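Local coordinates for protein ESXA (Geobacillus thermodenitrificans, PDB 3ZBH) that is of unknown function but, as an ESAT-6-like member of the WXG100 family, is probably exported by a type VII secretion system, at residues Ser82-Ile85 against Leu86-Asp90; Glu52-Ile55 against Gln56-Glu60. All blocks are in the same frame, centred on the assembly; numbering follows the deposited sequence.

Interaction 1 of 2, residues Ser82-Ile85 against Leu86-Asp90; sequences SATI and LEDTD
The backbone carbonyl of Ile85 receives two donors of Thr89, one from each side of its plane. Thr89 N, tilted toward one face, makes the helical bond to Ile85 O at 2.9 Å, while Thr89 OG1 approaches from the opposite face, standing 40° out of the plane, with its oxygen 2.8 Å from Ile85 O. The hydroxyl can share the acceptor of the helical N-H because chi1 of Thr89, at -60°, sets OG1 beside its own backbone N and turns it back up the helix. The second flat group is the carboxylate of Asp88. Thr84 O lies over one of its faces, 3.2 Å above Asp88 CG, and the methyl Thr84 CG2 stands on that same side, beyond the OD2 edge, 3.9 Å from OD2. Thr84 O and the carboxylate oxygens are all acceptors, so the bond here is made instead by Asp88 N, 3.0 Å from Thr84 O.

These turns belong to the later part of helix 48-95, the second arm of the WXG100 helical hairpin, which pairs with another copy in the assembly. Ala83 and Thr84 rest on helix 11-45 through Arg15, and Glu87 OE1 forms a salt bridge with that arginine. Ser82 OG takes part in a hydrogen bond with NE1 of Trp46 of the second subunit, the tryptophan of the WXG motif. Along the same stretch the backbone ladder continues, with Glu87 N bonded to Ala83 O at 2.9 Å and Leu86 N to Ser82 O at the same distance.

Interaction 2 of 2, residues Glu52-Ile55 against Gln56-Glu60; sequences EAFI and QQYQE
Phe54 and Tyr58, one turn apart, run side by side in the same direction from helix 48-95, the second arm of the helical hairpin of the WXG100 fold. Both carry CG anti to the backbone N (both chi1 near 175°), which explains their matched course. The ring planes are 11° from parallel, yet they are slid so far along each other that the centroids lie 5.6 Å apart and overlap is slight. Within the two segments, it is the Tyr58 methylene that lies over one Phe54 face: CB sits displaced toward the rim, in a CH-pi contact 4.1 Å from the Phe54 centroid. Its nearest ring atom is Phe54 CE2, 3.8 Å from Tyr58 CB.

This pair is buried between helices. Phe54 packs on Ser39 and Leu42 of helix 11-45 and meets Tyr21 of the second subunit edge-to-face, while Tyr58 OH is hydrogen-bonded to Asp36 OD1 within the chain.

Two polar pairs are held more loosely, each by a weak bond. Glu52 O accepts one from Gln56 N; Glu52 also bends at chi2, bringing OE2 to 3.7 Å from Gln56 CB, its carboxylate nearly coplanar with the Gln56 amide though it touches the aliphatic stem. Gln57, extended beyond CG, reaches back to give the other from NE2 to Ala53 O. Ile55 and Gln59, by contrast, lie alongside each other with a well-made bond from Gln59 N to Ile55 O. With CG beside its own backbone N, Gln59 sets that methylene 3.2 Å from Ile55 O.

Overall arrangement
Both contacts lie on helix 48-95, interaction 2 first along the chain and interaction 1 later. Their centres are 46 Å apart and their nearest atoms about 31 Å apart, on opposite sides of the chain's centre, so they do not touch. Each is a local, one-turn contact within a helix that pairs with helix 11-45: residues 52-60 face the later part of that partner, residues 82-90 its beginning, as expected of an antiparallel hairpin. Both also reach the second subunit, 52-60 through aromatic and apolar packing and 82-90 through a polar contact, so the second subunit is met near both ends of this long helix.

Interaction 1 of 2, residues Ser82-Ile85 against Leu86-Asp90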
# COMPACT_ATOMS: atom_id res chain seq x y z
N SER B 82 -10.94 -17.48 14.54
CA SER B 82 -12.22 -17.10 15.16
C SER B 82 -13.39 -17.66 14.38
O SER B 82 -14.39 -18.01 14.94
CB SER B 82 -12.40 -15.56 15.24
OG SER B 82 -11.63 -15.01 16.26
N ALA B 83 -13.27 -17.73 13.06
CA ALA B 83 -14.34 -18.26 12.25
C ALA B 83 -14.57 -19.76 12.56
O ALA B 83 -15.71 -20.20 12.66
CB ALA B 83 -14.08 -18.00 10.76
N THR B 84 -13.49 -20.51 12.76
CA THR B 84 -13.61 -21.92 13.14
C THR B 84 -14.25 -22.06 14.51
O THR B 84 -15.11 -22.93 14.69
CB THR B 84 -12.26 -22.63 13.11
OG1 THR B 84 -11.73 -22.47 11.80
CG2 THR B 84 -12.39 -24.17 13.44
N ILE B 85 -13.87 -21.19 15.43
CA ILE B 85 -14.46 -21.19 16.79
C ILE B 85 -15.94 -20.90 16.74
O ILE B 85 -16.74 -21.56 17.40
CB ILE B 85 -13.72 -20.21 17.71
CG1 ILE B 85 -12.39 -20.88 18.14
CG2 ILE B 85 -14.60 -19.80 18.92
CD1 ILE B 85 -11.37 -19.94 18.78
N LEU B 86 -16.30 -19.92 15.92
CA LEU B 86 -17.72 -19.58 15.75
C LEU B 86 -18.57 -20.70 15.11
O LEU B 86 -19.67 -20.99 15.58
CB LEU B 86 -17.87 -18.26 14.99
CG LEU B 86 -19.28 -17.67 14.82
CD1 LEU B 86 -19.93 -17.39 16.18
CD2 LEU B 86 -19.14 -16.36 14.04
N GLU B 87 -18.06 -21.31 14.04
CA GLU B 87 -18.73 -22.46 13.42
C GLU B 87 -18.96 -23.61 14.42
O GLU B 87 -20.07 -24.21 14.50
CB GLU B 87 -17.87 -22.90 12.22
CG GLU B 87 -18.36 -24.08 11.40
CD GLU B 87 -17.49 -24.22 10.16
OE1 GLU B 87 -16.30 -24.55 10.29
OE2 GLU B 87 -17.97 -23.89 9.08
N ASP B 88 -17.93 -23.86 15.23
CA ASP B 88 -18.01 -24.88 16.25
C ASP B 88 -19.05 -24.54 17.29
O ASP B 88 -19.93 -25.35 17.61
CB ASP B 88 -16.64 -25.06 16.90
CG ASP B 88 -15.69 -25.82 16.02
OD1 ASP B 88 -16.16 -26.41 15.03
OD2 ASP B 88 -14.48 -25.84 16.32
N THR B 89 -18.97 -23.31 17.80
CA THR B 89 -19.93 -22.81 18.77
C THR B 89 -21.35 -22.96 18.23
O THR B 89 -22.23 -23.52 18.90
CB THR B 89 -19.63 -21.34 19.10
OG1 THR B 89 -18.30 -21.22 19.65
CG2 THR B 89 -20.69 -20.78 20.08
N ASP B 90 -21.58 -22.48 17.01
CA ASP B 90 -22.91 -22.64 16.39
C ASP B 90 -23.39 -24.10 16.26
O ASP B 90 -24.56 -24.38 16.50
CB ASP B 90 -22.98 -21.90 15.05
CG ASP B 90 -22.97 -20.39 15.20
OD1 ASP B 90 -23.07 -19.90 16.35
OD2 ASP B 90 -22.88 -19.67 14.15

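Interaction 2 of 2, residues Glu52-Ile55 against Gln56-Glu60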
# COMPACT_ATOMS: atom_id res chain seq x y z
N GLU B 52 18.95 10.69 -4.46
CA GLU B 52 19.25 10.56 -3.03
C GLU B 52 18.14 11.16 -2.14
O GLU B 52 17.95 10.75 -0.98
CB GLU B 52 20.62 11.19 -2.71
CG GLU B 52 21.11 11.02 -1.27
CD GLU B 52 20.87 9.63 -0.71
OE1 GLU B 52 21.39 8.64 -1.27
OE2 GLU B 52 20.14 9.52 0.31
N ALA B 53 17.40 12.11 -2.70
CA ALA B 53 16.32 12.77 -1.98
C ALA B 53 15.14 11.79 -1.84
O ALA B 53 14.58 11.63 -0.75
CB ALA B 53 15.91 14.05 -2.68
N PHE B 54 14.81 11.12 -2.94
CA PHE B 54 13.77 10.10 -2.92
C PHE B 54 14.14 8.89 -2.08
O PHE B 54 13.33 8.45 -1.28
CB PHE B 54 13.34 9.67 -4.33
CG PHE B 54 12.38 8.50 -4.33
CD1 PHE B 54 11.03 8.69 -4.07
CD2 PHE B 54 12.84 7.21 -4.56
CE1 PHE B 54 10.15 7.62 -4.05
CE2 PHE B 54 11.96 6.13 -4.54
CZ PHE B 54 10.62 6.34 -4.29
N ILE B 55 15.36 8.36 -2.25
CA ILE B 55 15.76 7.10 -1.60
C ILE B 55 15.75 7.13 -0.10
O ILE B 55 15.39 6.15 0.55
CB ILE B 55 17.16 6.61 -2.05
CG1 ILE B 55 17.05 5.85 -3.37
CG2 ILE B 55 17.81 5.71 -1.01
CD1 ILE B 55 18.39 5.52 -3.97
N GLN B 56 16.20 8.26 0.45
CA GLN B 56 16.28 8.43 1.89
C GLN B 56 14.89 8.42 2.53
O GLN B 56 14.70 7.77 3.54
CB GLN B 56 17.03 9.74 2.21
CG GLN B 56 17.74 9.75 3.56
CD GLN B 56 16.82 10.16 4.71
OE1 GLN B 56 16.73 9.45 5.72
NE2 GLN B 56 16.14 11.29 4.57
N GLN B 57 13.93 9.10 1.92
CA GLN B 57 12.55 9.11 2.41
C GLN B 57 11.87 7.76 2.20
O GLN B 57 11.23 7.24 3.09
CB GLN B 57 11.75 10.18 1.70
CG GLN B 57 12.17 11.59 2.08
CD GLN B 57 11.31 12.62 1.37
OE1 GLN B 57 10.09 12.66 1.55
NE2 GLN B 57 11.94 13.43 0.54
N TYR B 58 12.02 7.21 1.00
CA TYR B 58 11.51 5.88 0.67
C TYR B 58 11.96 4.83 1.68
O TYR B 58 11.13 4.12 2.30
CB TYR B 58 11.91 5.48 -0.75
CG TYR B 58 11.47 4.06 -1.05
CD1 TYR B 58 10.12 3.76 -1.13
CD2 TYR B 58 12.40 3.02 -1.20
CE1 TYR B 58 9.68 2.48 -1.37
CE2 TYR B 58 11.97 1.72 -1.47
CZ TYR B 58 10.61 1.46 -1.54
OH TYR B 58 10.11 0.20 -1.77
N GLN B 59 13.28 4.71 1.87
CA GLN B 59 13.83 3.75 2.83
C GLN B 59 13.41 4.00 4.29
O GLN B 59 13.39 3.07 5.10
CB GLN B 59 15.35 3.64 2.71
CG GLN B 59 15.85 3.07 1.38
CD GLN B 59 15.52 1.59 1.18
OE1 GLN B 59 15.22 1.16 0.06
NE2 GLN B 59 15.58 0.82 2.25
N GLU B 60 13.10 5.25 4.63
CA GLU B 60 12.54 5.54 5.95
C GLU B 60 11.14 4.94 6.14
O GLU B 60 10.75 4.56 7.25
CB GLU B 60 12.52 7.07 6.18
CG GLU B 60 12.44 7.49 7.64
CD GLU B 60 11.03 7.83 8.10
OE1 GLU B 60 10.40 8.72 7.48
OE2 GLU B 60 10.55 7.23 9.09